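Local coordinates for protein lactate dehydrogenase, adjacent gene encodes predicted malate dehydrogenase (Cryptosporidium parvum, PDB 4ND5) that probably catalyses the reversible, NAD-dependent interconversion of (S)-lactate and pyruvate, as a four-chain member of the LDH/MDH superfamily, at residues A[12-17]-A[231-236]; A[8-13]-A[32-37]; A[73-78]-A[114-119]; A[96-101]-A[125-130]. All coordinates share one frame; numbering follows the deposited sequence.

Interaction 1 (A[12-17]-A[231-236])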
loop_
_atom_site.group_PDB
_atom_site.type_symbol
_atom_site.label_atom_id
_atom_site.label_comp_id
_atom_site.label_asym_id
_atom_site.label_seq_id
_atom_site.Cartn_x
_atom_site.Cartn_y
_atom_site.Cartn_z
ATOM N N SER A 12 19.184 -11.078 15.476
ATOM C CA SER A 12 19.241 -11.050 14.015
ATOM C C SER A 12 18.965 -12.422 13.400
ATOM O O SER A 12 19.466 -12.730 12.318
ATOM C CB SER A 12 20.616 -10.557 13.565
ATOM O OG SER A 12 21.629 -11.461 13.975
ATOM N N GLY A 13 18.169 -13.240 14.085
ATOM C CA GLY A 13 17.779 -14.547 13.571
ATOM C C GLY A 13 16.755 -14.435 12.451
ATOM O O GLY A 13 16.678 -13.411 11.759
ATOM N N GLN A 14 15.960 -15.485 12.276
ATOM C CA GLN A 14 15.030 -15.555 11.151
ATOM C C GLN A 14 13.825 -14.641 11.339
ATOM O O GLN A 14 13.392 -13.989 10.387
ATOM C CB GLN A 14 14.599 -17.000 10.904
ATOM C CG GLN A 14 15.724 -17.839 10.316
ATOM C CD GLN A 14 15.299 -19.257 9.979
ATOM O OE1 GLN A 14 15.065 -20.076 10.871
ATOM N NE2 GLN A 14 15.216 -19.560 8.686
ATOM N N ILE A 15 13.303 -14.579 12.563
ATOM C CA ILE A 15 12.197 -13.674 12.883
ATOM C C ILE A 15 12.678 -12.225 12.812
ATOM O O ILE A 15 12.042 -11.391 12.164
ATOM C CB ILE A 15 11.574 -13.984 14.265
ATOM C CG1 ILE A 15 10.922 -15.372 14.245
ATOM C CG2 ILE A 15 10.526 -12.942 14.644
ATOM C CD1 ILE A 15 10.510 -15.885 15.610
ATOM N N GLY A 16 13.813 -11.942 13.446
ATOM C CA GLY A 16 14.400 -10.607 13.447
ATOM C C GLY A 16 14.626 -10.020 12.058
ATOM O O GLY A 16 14.270 -8.865 11.795
ATOM N N GLY A 17 15.223 -10.814 11.172
ATOM C CA GLY A 17 15.551 -10.360 9.819
ATOM C C GLY A 17 14.318 -9.975 9.025
ATOM O O GLY A 17 14.297 -8.945 8.355
ATOM N N THR A 231 11.827 -23.323 13.593
ATOM C CA THR A 231 10.420 -23.013 13.865
ATOM C C THR A 231 9.921 -21.898 12.949
ATOM O O THR A 231 10.701 -21.283 12.224
ATOM C CB THR A 231 10.209 -22.577 15.329
ATOM O OG1 THR A 231 11.137 -21.536 15.659
ATOM C CG2 THR A 231 10.409 -23.756 16.274
ATOM N N ALA A 232 8.614 -21.651 13.002
ATOM C CA ALA A 232 7.960 -20.617 12.195
ATOM C C ALA A 232 8.587 -19.242 12.408
ATOM O O ALA A 232 9.041 -18.925 13.506
ATOM C CB ALA A 232 6.472 -20.570 12.523
ATOM N N TYR A 233 8.611 -18.431 11.356
ATOM C CA TYR A 233 9.228 -17.103 11.426
ATOM C C TYR A 233 8.608 -16.031 10.512
ATOM O O TYR A 233 8.682 -14.840 10.826
ATOM C CB TYR A 233 10.741 -17.208 11.181
ATOM C CG TYR A 233 11.131 -17.800 9.850
ATOM C CD1 TYR A 233 11.437 -16.981 8.772
ATOM C CD2 TYR A 233 11.212 -19.178 9.668
ATOM C CE1 TYR A 233 11.802 -17.511 7.548
ATOM C CE2 TYR A 233 11.582 -19.719 8.446
ATOM C CZ TYR A 233 11.877 -18.880 7.390
ATOM O OH TYR A 233 12.243 -19.393 6.167
ATOM N N PHE A 234 7.998 -16.435 9.399
ATOM C CA PHE A 234 7.288 -15.484 8.544
ATOM C C PHE A 234 6.094 -14.861 9.272
ATOM O O PHE A 234 5.970 -13.642 9.334
ATOM C CB PHE A 234 6.813 -16.154 7.255
ATOM C CG PHE A 234 7.916 -16.453 6.280
ATOM C CD1 PHE A 234 8.251 -17.767 5.964
ATOM C CD2 PHE A 234 8.602 -15.424 5.655
ATOM C CE1 PHE A 234 9.260 -18.043 5.051
ATOM C CE2 PHE A 234 9.614 -15.692 4.744
ATOM C CZ PHE A 234 9.943 -17.004 4.441
ATOM N N ALA A 235 5.225 -15.702 9.825
ATOM C CA ALA A 235 4.037 -15.218 10.528
ATOM C C ALA A 235 4.352 -14.535 11.867
ATOM O O ALA A 235 3.777 -13.491 12.167
ATOM C CB ALA A 235 3.017 -16.335 10.713
ATOM N N PRO A 236 5.252 -15.116 12.676
ATOM C CA PRO A 236 5.636 -14.401 13.900
ATOM C C PRO A 236 6.200 -12.994 13.657
ATOM O O PRO A 236 5.942 -12.086 14.443
ATOM C CB PRO A 236 6.705 -15.308 14.513
ATOM C CG PRO A 236 6.351 -16.670 14.045
ATOM C CD PRO A 236 5.750 -16.505 12.673
HETATM O O HOH W 1 13.428 -20.594 13.108
#
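Gln14 lays its carboxamide over one face of the Tyr233 ring, NE2 3.6 Å from CE2 of Tyr233, with the amide and ring planes 24° apart. The chain reaches that far because it runs extended beyond CG, and CB of Gln14 adds a CH-pi contact at 4.1 Å from the ring centroid. Tyr233 is turned to meet it with CG between its own backbone N and carbonyl carbon (chi1 59°); Phe234 CD1 lies over its opposite face. Beside this stack Ile15, its CG1 branch directed away from its own carbonyl carbon (chi1 -65°), brings CG1 to 3.6 Å from Tyr233 CB and sets CD1 4.0 Å from Pro236 CB. A water ties the two segments further, giving one hydrogen to Gln14 OE1 (2.8 Å) and the other to Thr231 O (2.9 Å). Gln14 and Ile15, both NAD-binding residues, begin helix 14-26 of the nucleotide-binding domain, while the residues facing them lead into helix 234-248, with Tyr233 at its N-cap; Asp47 of a neighbouring subunit accepts from the backbone N of Tyr233, Phe234 and Ala235. The join between coenzyme-binding loop and C-terminal domain thus combines an amide-ring stack, aliphatic packing and one water bridge.

Interaction 2 (A[8-13]-A[32-37])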
loop_
_atom_site.group_PDB
_atom_site.type_symbol
_atom_site.label_atom_id
_atom_site.label_comp_id
_atom_site.label_asym_id
_atom_site.label_seq_id
_atom_site.Cartn_x
_atom_site.Cartn_y
_atom_site.Cartn_z
ATOM N N ALA A 8 13.934 -0.877 17.119
ATOM C CA ALA A 8 15.074 -1.731 17.419
ATOM C C ALA A 8 14.624 -3.185 17.443
ATOM O O ALA A 8 13.657 -3.529 18.128
ATOM C CB ALA A 8 15.702 -1.344 18.752
ATOM N N VAL A 9 15.320 -4.026 16.684
ATOM C CA VAL A 9 15.052 -5.461 16.650
ATOM C C VAL A 9 16.230 -6.161 17.323
ATOM O O VAL A 9 17.366 -6.091 16.834
ATOM C CB VAL A 9 14.876 -5.972 15.205
ATOM C CG1 VAL A 9 14.600 -7.471 15.185
ATOM C CG2 VAL A 9 13.755 -5.211 14.504
ATOM N N ILE A 10 15.961 -6.804 18.460
ATOM C CA ILE A 10 17.012 -7.448 19.246
ATOM C C ILE A 10 17.053 -8.927 18.883
ATOM O O ILE A 10 16.145 -9.686 19.227
ATOM C CB ILE A 10 16.796 -7.294 20.772
ATOM C CG1 ILE A 10 16.431 -5.851 21.144
ATOM C CG2 ILE A 10 18.038 -7.733 21.530
ATOM C CD1 ILE A 10 17.436 -4.812 20.709
ATOM N N GLY A 11 18.105 -9.322 18.175
ATOM C CA GLY A 11 18.240 -10.682 17.670
ATOM C C GLY A 11 18.117 -10.668 16.159
ATOM O O GLY A 11 17.074 -10.293 15.625
ATOM N N SER A 12 19.184 -11.078 15.476
ATOM C CA SER A 12 19.241 -11.050 14.015
ATOM C C SER A 12 18.965 -12.422 13.400
ATOM O O SER A 12 19.466 -12.730 12.318
ATOM C CB SER A 12 20.616 -10.557 13.565
ATOM O OG SER A 12 21.629 -11.461 13.975
ATOM N N GLY A 13 18.169 -13.240 14.085
ATOM C CA GLY A 13 17.779 -14.547 13.571
ATOM C C GLY A 13 16.755 -14.435 12.451
ATOM O O GLY A 13 16.678 -13.411 11.759
ATOM N N VAL A 32 17.076 -0.522 13.498
ATOM C CA VAL A 32 18.365 -0.933 14.028
ATOM C C VAL A 32 18.241 -2.421 14.350
ATOM O O VAL A 32 17.418 -2.810 15.176
ATOM C CB VAL A 32 18.744 -0.134 15.288
ATOM C CG1 VAL A 32 19.976 -0.732 15.961
ATOM C CG2 VAL A 32 18.988 1.319 14.925
ATOM N N LEU A 33 19.037 -3.238 13.667
ATOM C CA LEU A 33 19.063 -4.676 13.889
ATOM C C LEU A 33 20.257 -5.024 14.779
ATOM O O LEU A 33 21.410 -4.903 14.362
ATOM C CB LEU A 33 19.149 -5.414 12.548
ATOM C CG LEU A 33 18.971 -6.934 12.564
ATOM C CD1 LEU A 33 17.670 -7.343 13.238
ATOM C CD2 LEU A 33 19.020 -7.468 11.141
ATOM N N PHE A 34 19.964 -5.431 16.012
ATOM C CA PHE A 34 20.984 -5.698 17.027
ATOM C C PHE A 34 21.222 -7.193 17.201
ATOM O O PHE A 34 20.271 -7.964 17.313
ATOM C CB PHE A 34 20.558 -5.108 18.379
ATOM C CG PHE A 34 21.552 -5.343 19.489
ATOM C CD1 PHE A 34 22.504 -4.383 19.804
ATOM C CD2 PHE A 34 21.537 -6.530 20.220
ATOM C CE1 PHE A 34 23.423 -4.600 20.825
ATOM C CE2 PHE A 34 22.457 -6.750 21.237
ATOM C CZ PHE A 34 23.398 -5.783 21.540
ATOM N N ASP A 35 22.492 -7.586 17.241
ATOM C CA ASP A 35 22.874 -8.931 17.671
ATOM C C ASP A 35 24.342 -8.959 18.114
ATOM O O ASP A 35 25.132 -8.094 17.726
ATOM C CB ASP A 35 22.625 -9.953 16.555
ATOM C CG ASP A 35 22.518 -11.378 17.078
ATOM O OD1 ASP A 35 21.403 -11.947 17.052
ATOM O OD2 ASP A 35 23.546 -11.927 17.525
ATOM N N ILE A 36 24.690 -9.952 18.930
ATOM C CA ILE A 36 26.069 -10.155 19.385
ATOM C C ILE A 36 26.922 -10.728 18.260
ATOM O O ILE A 36 28.072 -10.327 18.079
ATOM C CB ILE A 36 26.152 -11.157 20.561
ATOM C CG1 ILE A 36 25.274 -10.719 21.736
ATOM C CG2 ILE A 36 27.598 -11.320 21.025
ATOM C CD1 ILE A 36 24.863 -11.873 22.631
ATOM N N ALA A 37 26.351 -11.677 17.522
ATOM C CA ALA A 37 27.070 -12.397 16.471
ATOM C C ALA A 37 27.755 -11.450 15.490
ATOM O O ALA A 37 27.178 -10.446 15.066
ATOM C CB ALA A 37 26.125 -13.330 15.729
#
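Val9 and Phe34 grip each other through the backbone of two neighbouring parallel strands. Val9 N donates to Val32 O (2.9 Å), Phe34 N to Val9 O (2.8 Å), and Gly11 N to Phe34 O (2.7 Å), carrying the pairing just past the end of strand 6-10. Where the strands give way to loops, a side chain takes over: Asp35 OD1 accepts from Ser12 N at 2.9 Å through its anti lone pair, nearly straight at 175°. The carboxylate arrives there with CG turned away from the aspartate's own backbone N (chi1 -159°). Its other oxygen, OD2, accepts from Ala37 N in an Asx turn, so both oxygens are held and the rotation of the group is fixed. Asp35 binds NAD, and an acid at the end of the second strand is the usual partner of the adenosine ribose in NAD-dependent Rossmann domains. Gly11 suits the glycine-rich loop because its backbone angles would press a CB against the preceding carbonyl oxygen.

The apolar contacts divide between the sheet faces. On one, Val9 CG1 meets Leu33 CD1 at 3.6 Å; on the other, Ile10 CD1 rests 3.9 Å from Phe34 CB, branched and aromatic residues filling a buried sheet.

Strands 6-10 and 30-34 are joined by helix 14-26 in the first beta-alpha-beta crossover. Strand 75-78 flanks the pair beyond Ile10, Thr64 of strand 61-64 touches Phe34, and helix 40-55 lies against Ser12, Leu33 and Asp35.

Interaction 3 (A[73-78]-A[114-119])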
loop_
_atom_site.group_PDB
_atom_site.type_symbol
_atom_site.label_atom_id
_atom_site.label_comp_id
_atom_site.label_asym_id
_atom_site.label_seq_id
_atom_site.Cartn_x
_atom_site.Cartn_y
_atom_site.Cartn_z
ATOM N N SER A 73 14.847 4.757 20.351
ATOM C CA SER A 73 13.961 3.796 19.704
ATOM C C SER A 73 12.556 3.940 20.262
ATOM O O SER A 73 12.363 3.922 21.481
ATOM C CB SER A 73 14.444 2.360 19.917
ATOM O OG SER A 73 15.672 2.136 19.253
ATOM N N ASP A 74 11.584 4.084 19.367
ATOM C CA ASP A 74 10.180 4.166 19.758
ATOM C C ASP A 74 9.642 2.781 20.110
ATOM O O ASP A 74 8.796 2.639 21.000
ATOM C CB ASP A 74 9.346 4.779 18.634
ATOM C CG ASP A 74 9.835 6.161 18.220
ATOM O OD1 ASP A 74 9.891 7.064 19.068
ATOM O OD2 ASP A 74 10.162 6.347 17.034
ATOM N N VAL A 75 10.119 1.763 19.396
ATOM C CA VAL A 75 9.693 0.386 19.629
ATOM C C VAL A 75 10.927 -0.507 19.694
ATOM O O VAL A 75 11.865 -0.343 18.913
ATOM C CB VAL A 75 8.718 -0.120 18.527
ATOM C CG1 VAL A 75 8.179 -1.505 18.859
ATOM C CG2 VAL A 75 7.558 0.847 18.337
ATOM N N VAL A 76 10.930 -1.425 20.655
ATOM C CA VAL A 76 11.958 -2.451 20.755
ATOM C C VAL A 76 11.279 -3.808 20.676
ATOM O O VAL A 76 10.382 -4.094 21.471
ATOM C CB VAL A 76 12.739 -2.359 22.080
ATOM C CG1 VAL A 76 13.760 -3.485 22.180
ATOM C CG2 VAL A 76 13.423 -1.003 22.204
ATOM N N ILE A 77 11.683 -4.625 19.704
ATOM C CA ILE A 77 11.170 -5.988 19.573
ATOM C C ILE A 77 12.301 -6.953 19.899
ATOM O O ILE A 77 13.359 -6.915 19.263
ATOM C CB ILE A 77 10.628 -6.284 18.159
ATOM C CG1 ILE A 77 9.548 -5.270 17.771
ATOM C CG2 ILE A 77 10.052 -7.695 18.094
ATOM C CD1 ILE A 77 9.228 -5.251 16.290
ATOM N N ILE A 78 12.074 -7.803 20.899
ATOM C CA ILE A 78 13.095 -8.713 21.402
ATOM C C ILE A 78 12.830 -10.129 20.896
ATOM O O ILE A 78 11.867 -10.765 21.311
ATOM C CB ILE A 78 13.138 -8.713 22.949
ATOM C CG1 ILE A 78 13.163 -7.274 23.479
ATOM C CG2 ILE A 78 14.352 -9.489 23.452
ATOM C CD1 ILE A 78 13.323 -7.157 24.979
ATOM N N ASN A 114 11.718 5.075 27.168
ATOM C CA ASN A 114 10.348 5.387 26.735
ATOM C C ASN A 114 9.816 4.465 25.620
ATOM O O ASN A 114 8.667 4.592 25.191
ATOM C CB ASN A 114 10.249 6.860 26.325
ATOM C CG ASN A 114 10.282 7.799 27.524
ATOM O OD1 ASN A 114 9.395 7.758 28.371
ATOM N ND2 ASN A 114 11.303 8.645 27.601
ATOM N N ALA A 115 10.637 3.512 25.191
ATOM C CA ALA A 115 10.251 2.576 24.139
ATOM C C ALA A 115 9.086 1.662 24.519
ATOM O O ALA A 115 8.878 1.341 25.698
ATOM C CB ALA A 115 11.448 1.731 23.736
ATOM N N PHE A 116 8.332 1.252 23.503
ATOM C CA PHE A 116 7.337 0.188 23.636
ATOM C C PHE A 116 8.033 -1.139 23.329
ATOM O O PHE A 116 8.537 -1.340 22.218
ATOM C CB PHE A 116 6.175 0.446 22.676
ATOM C CG PHE A 116 5.075 -0.582 22.737
ATOM C CD1 PHE A 116 4.469 -0.910 23.944
ATOM C CD2 PHE A 116 4.605 -1.184 21.572
ATOM C CE1 PHE A 116 3.446 -1.842 23.994
ATOM C CE2 PHE A 116 3.577 -2.111 21.617
ATOM C CZ PHE A 116 2.996 -2.442 22.830
ATOM N N VAL A 117 8.077 -2.032 24.317
ATOM C CA VAL A 117 8.834 -3.283 24.204
ATOM C C VAL A 117 7.909 -4.466 23.943
ATOM O O VAL A 117 6.974 -4.709 24.702
ATOM C CB VAL A 117 9.680 -3.562 25.465
ATOM C CG1 VAL A 117 10.555 -4.797 25.268
ATOM C CG2 VAL A 117 10.540 -2.355 25.806
ATOM N N ILE A 118 8.187 -5.190 22.862
ATOM C CA ILE A 118 7.446 -6.389 22.485
ATOM C C ILE A 118 8.409 -7.564 22.585
ATOM O O ILE A 118 9.412 -7.597 21.870
ATOM C CB ILE A 118 6.905 -6.292 21.040
ATOM C CG1 ILE A 118 5.989 -5.071 20.886
ATOM C CG2 ILE A 118 6.143 -7.552 20.661
ATOM C CD1 ILE A 118 5.749 -4.662 19.448
ATOM N N CYS A 119 8.115 -8.513 23.475
ATOM C CA CYS A 119 8.976 -9.684 23.684
ATOM C C CYS A 119 8.517 -10.883 22.859
ATOM O O CYS A 119 7.323 -11.121 22.709
ATOM C CB CYS A 119 8.998 -10.088 25.163
ATOM S SG CYS A 119 9.698 -8.859 26.288
HETATM O O HOH W 2 7.907 4.969 22.422
#
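Ile118 N donates to Val76 O at 2.8 Å, and Ile78 N to Ile118 O at the same 2.8 Å, the last two of four bonds between parallel strands of the six-stranded Rossmann sheet. Both run nearly along the axis of the accepting carbonyl. Earlier in the pairing the bonds are about as straight at the hydrogen, but the donors come in differently: Phe116 N to Asp74 O and Val76 N to Phe116 O each place the donor about 30° out of the carbonyl plane. Asp74 O has a second partner, a water that also donates to Asn114 O and so closes off the start of the pairing. The carboxylate of Asp74 turns elsewhere, its OD2 accepting from Lys6 N.

Outside the bonds lie the side chains, nearly all beta-branched or otherwise apolar, as suits a central sheet covered on both faces. On the face of Val75, Ile77 and Ile118, the two isoleucines lie side by side and point the same way. Ile118 CD1 also reaches back across to Val75 CG1, 4.0 Å away. Helix 234-248 covers this side, where Tyr247 stacks on the Phe116 ring and Met243 touches Ile118.

On the face of Val76, Val117 and Ile78, the packing is closer. Ile78 carries CG1 beside its own backbone N (chi1 -48°), and the extended branch sets CD1 against Val117 CG1. Phe131 of helix 124-135 lies over this pair. Ala115, whose small side chain points toward 73-78, places CB 3.7 Å from Val76 CG2 and 3.3 Å from Ser73 O.

Interaction 4 (A[96-101]-A[125-130])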
loop_
_atom_site.group_PDB
_atom_site.type_symbol
_atom_site.label_atom_id
_atom_site.label_comp_id
_atom_site.label_asym_id
_atom_site.label_seq_id
_atom_site.Cartn_x
_atom_site.Cartn_y
_atom_site.Cartn_z
ATOM N N GLY A 96 18.524 -19.270 30.926
ATOM C CA GLY A 96 19.314 -18.808 29.784
ATOM C C GLY A 96 18.680 -17.645 29.041
ATOM O O GLY A 96 19.369 -16.700 28.659
ATOM N N ASN A 97 17.368 -17.716 28.838
ATOM C CA ASN A 97 16.628 -16.645 28.170
ATOM C C ASN A 97 16.457 -15.404 29.048
ATOM O O ASN A 97 16.517 -14.275 28.553
ATOM C CB ASN A 97 15.257 -17.149 27.701
ATOM C CG ASN A 97 15.341 -17.990 26.439
ATOM O OD1 ASN A 97 16.315 -17.919 25.690
ATOM N ND2 ASN A 97 14.307 -18.783 26.190
ATOM N N ALA A 98 16.243 -15.617 30.346
ATOM C CA ALA A 98 16.135 -14.516 31.305
ATOM C C ALA A 98 17.452 -13.747 31.412
ATOM O O ALA A 98 17.458 -12.542 31.665
ATOM C CB ALA A 98 15.717 -15.045 32.668
ATOM N N ARG A 99 18.559 -14.457 31.211
ATOM C CA ARG A 99 19.893 -13.863 31.183
ATOM C C ARG A 99 20.052 -12.918 29.992
ATOM O O ARG A 99 20.672 -11.859 30.108
ATOM C CB ARG A 99 20.941 -14.975 31.105
ATOM C CG ARG A 99 22.349 -14.588 31.523
ATOM C CD ARG A 99 23.192 -15.847 31.674
ATOM N NE ARG A 99 22.709 -16.674 32.786
ATOM C CZ ARG A 99 22.622 -18.008 32.788
ATOM N NH1 ARG A 99 22.971 -18.731 31.725
ATOM N NH2 ARG A 99 22.162 -18.628 33.871
ATOM N N ILE A 100 19.492 -13.308 28.849
ATOM C CA ILE A 100 19.497 -12.453 27.664
ATOM C C ILE A 100 18.639 -11.211 27.915
ATOM O O ILE A 100 19.049 -10.104 27.580
ATOM C CB ILE A 100 19.018 -13.201 26.396
ATOM C CG1 ILE A 100 19.969 -14.359 26.070
ATOM C CG2 ILE A 100 18.944 -12.253 25.205
ATOM C CD1 ILE A 100 19.463 -15.303 24.998
ATOM N N LEU A 101 17.470 -11.391 28.528
ATOM C CA LEU A 101 16.567 -10.269 28.809
ATOM C C LEU A 101 17.166 -9.257 29.791
ATOM O O LEU A 101 16.958 -8.052 29.643
ATOM C CB LEU A 101 15.218 -10.773 29.334
ATOM C CG LEU A 101 14.370 -11.584 28.356
ATOM C CD1 LEU A 101 13.104 -12.065 29.039
ATOM C CD2 LEU A 101 14.024 -10.776 27.113
ATOM N N ASP A 125 4.732 -15.343 28.794
ATOM C CA ASP A 125 4.158 -14.633 29.934
ATOM C C ASP A 125 5.183 -14.447 31.053
ATOM O O ASP A 125 5.275 -13.371 31.651
ATOM C CB ASP A 125 2.935 -15.384 30.460
ATOM C CG ASP A 125 1.856 -15.560 29.405
ATOM O OD1 ASP A 125 1.531 -14.577 28.708
ATOM O OD2 ASP A 125 1.329 -16.682 29.272
ATOM N N VAL A 126 5.958 -15.496 31.313
ATOM C CA VAL A 126 7.010 -15.451 32.321
ATOM C C VAL A 126 8.097 -14.462 31.909
ATOM O O VAL A 126 8.509 -13.606 32.696
ATOM C CB VAL A 126 7.656 -16.843 32.522
ATOM C CG1 VAL A 126 8.882 -16.751 33.422
ATOM C CG2 VAL A 126 6.649 -17.831 33.095
ATOM N N MET A 127 8.563 -14.594 30.673
ATOM C CA MET A 127 9.682 -13.792 30.194
ATOM C C MET A 127 9.320 -12.310 30.096
ATOM O O MET A 127 10.134 -11.448 30.432
ATOM C CB MET A 127 10.180 -14.321 28.847
ATOM C CG MET A 127 10.900 -15.661 28.928
ATOM S SD MET A 127 12.485 -15.604 29.795
ATOM C CE MET A 127 12.032 -16.186 31.426
ATOM N N VAL A 128 8.098 -12.018 29.659
ATOM C CA VAL A 128 7.639 -10.630 29.542
ATOM C C VAL A 128 7.652 -9.995 30.932
ATOM O O VAL A 128 8.253 -8.935 31.135
ATOM C CB VAL A 128 6.227 -10.534 28.918
ATOM C CG1 VAL A 128 5.726 -9.098 28.920
ATOM C CG2 VAL A 128 6.227 -11.069 27.491
ATOM N N SER A 129 7.003 -10.672 31.879
ATOM C CA SER A 129 6.986 -10.259 33.284
ATOM C C SER A 129 8.397 -9.983 33.803
ATOM O O SER A 129 8.652 -8.937 34.399
ATOM C CB SER A 129 6.311 -11.337 34.141
ATOM O OG SER A 129 6.026 -10.861 35.443
ATOM N N HIS A 130 9.317 -10.911 33.551
ATOM C CA HIS A 130 10.712 -10.751 33.973
ATOM C C HIS A 130 11.364 -9.498 33.380
ATOM O O HIS A 130 12.039 -8.756 34.094
ATOM C CB HIS A 130 11.529 -11.992 33.610
ATOM C CG HIS A 130 12.983 -11.874 33.940
ATOM N ND1 HIS A 130 13.458 -11.922 35.232
ATOM C CD2 HIS A 130 14.067 -11.709 33.147
ATOM C CE1 HIS A 130 14.773 -11.793 35.222
ATOM N NE2 HIS A 130 15.168 -11.660 33.969
#
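Met127 is the first residue of 125-130 to reach the helix at 96-101. Its chain is bent at chi2 and chi3, and the bends bring the thioether against Asn97, Ala98 and Leu101: SD lies 3.8 Å from Asn97 CB and 3.7 Å from Leu101 CD1, while CE comes to 4.1 Å from Ala98 CB. An unbranched, flexible methionine is well suited to following such an uneven surface. The same Leu101 CD1 also touches the backbone, 3.3 Å from Met127 O.

One turn on, His130 extends with CG opposite its backbone N (chi1 177°), which carries the imidazole across to the other helix. Ala98 CB sits over one ring face, 4.0 Å from the centroid, its small methyl suited to close approach by the imidazole, and Leu101 CB lies at the ring edge. NE2 makes a weak hydrogen bond to Ala98 O, 3.4 Å long and bent to 132°; its stronger partner is Asp102 OD2.

The short helix segments run in the same general direction, 32° apart, on one side of the Rossmann sheet. Asn97, predicted to contact NAD, gives only CB here and directs ND2 to Asn122 O, beside the substrate site. The contact therefore rests on thioether and aliphatic packing and a methyl over the imidazole face, while the histidine's polar bonding, and perhaps its protonation, depends chiefly on the nearby aspartate.

How the interactions relate
Interactions 2 and 3 form the buried heart of the coenzyme domain and share one sheet: strands 6-10 and 75-78 are neighbours, with Ile10 N 2.7 Å from Ile77 O. Their chemistry is mostly backbone bonding flanked by apolar side chains, with interaction 2 adding a carboxylate where its strands end. Interaction 4 is also buried, but joins two helices by side chains; it packs onto interaction 3 where Cys119 CB meets Val128 CG2, 3.7 Å away, and helix 94-111 links the two strands of that contact. Interaction 1 is the partly exposed one, shares Ser12 and Gly13 with interaction 2, and is the one with a segment in the C-terminal domain, replacing strand bonds with stacking and a water bridge.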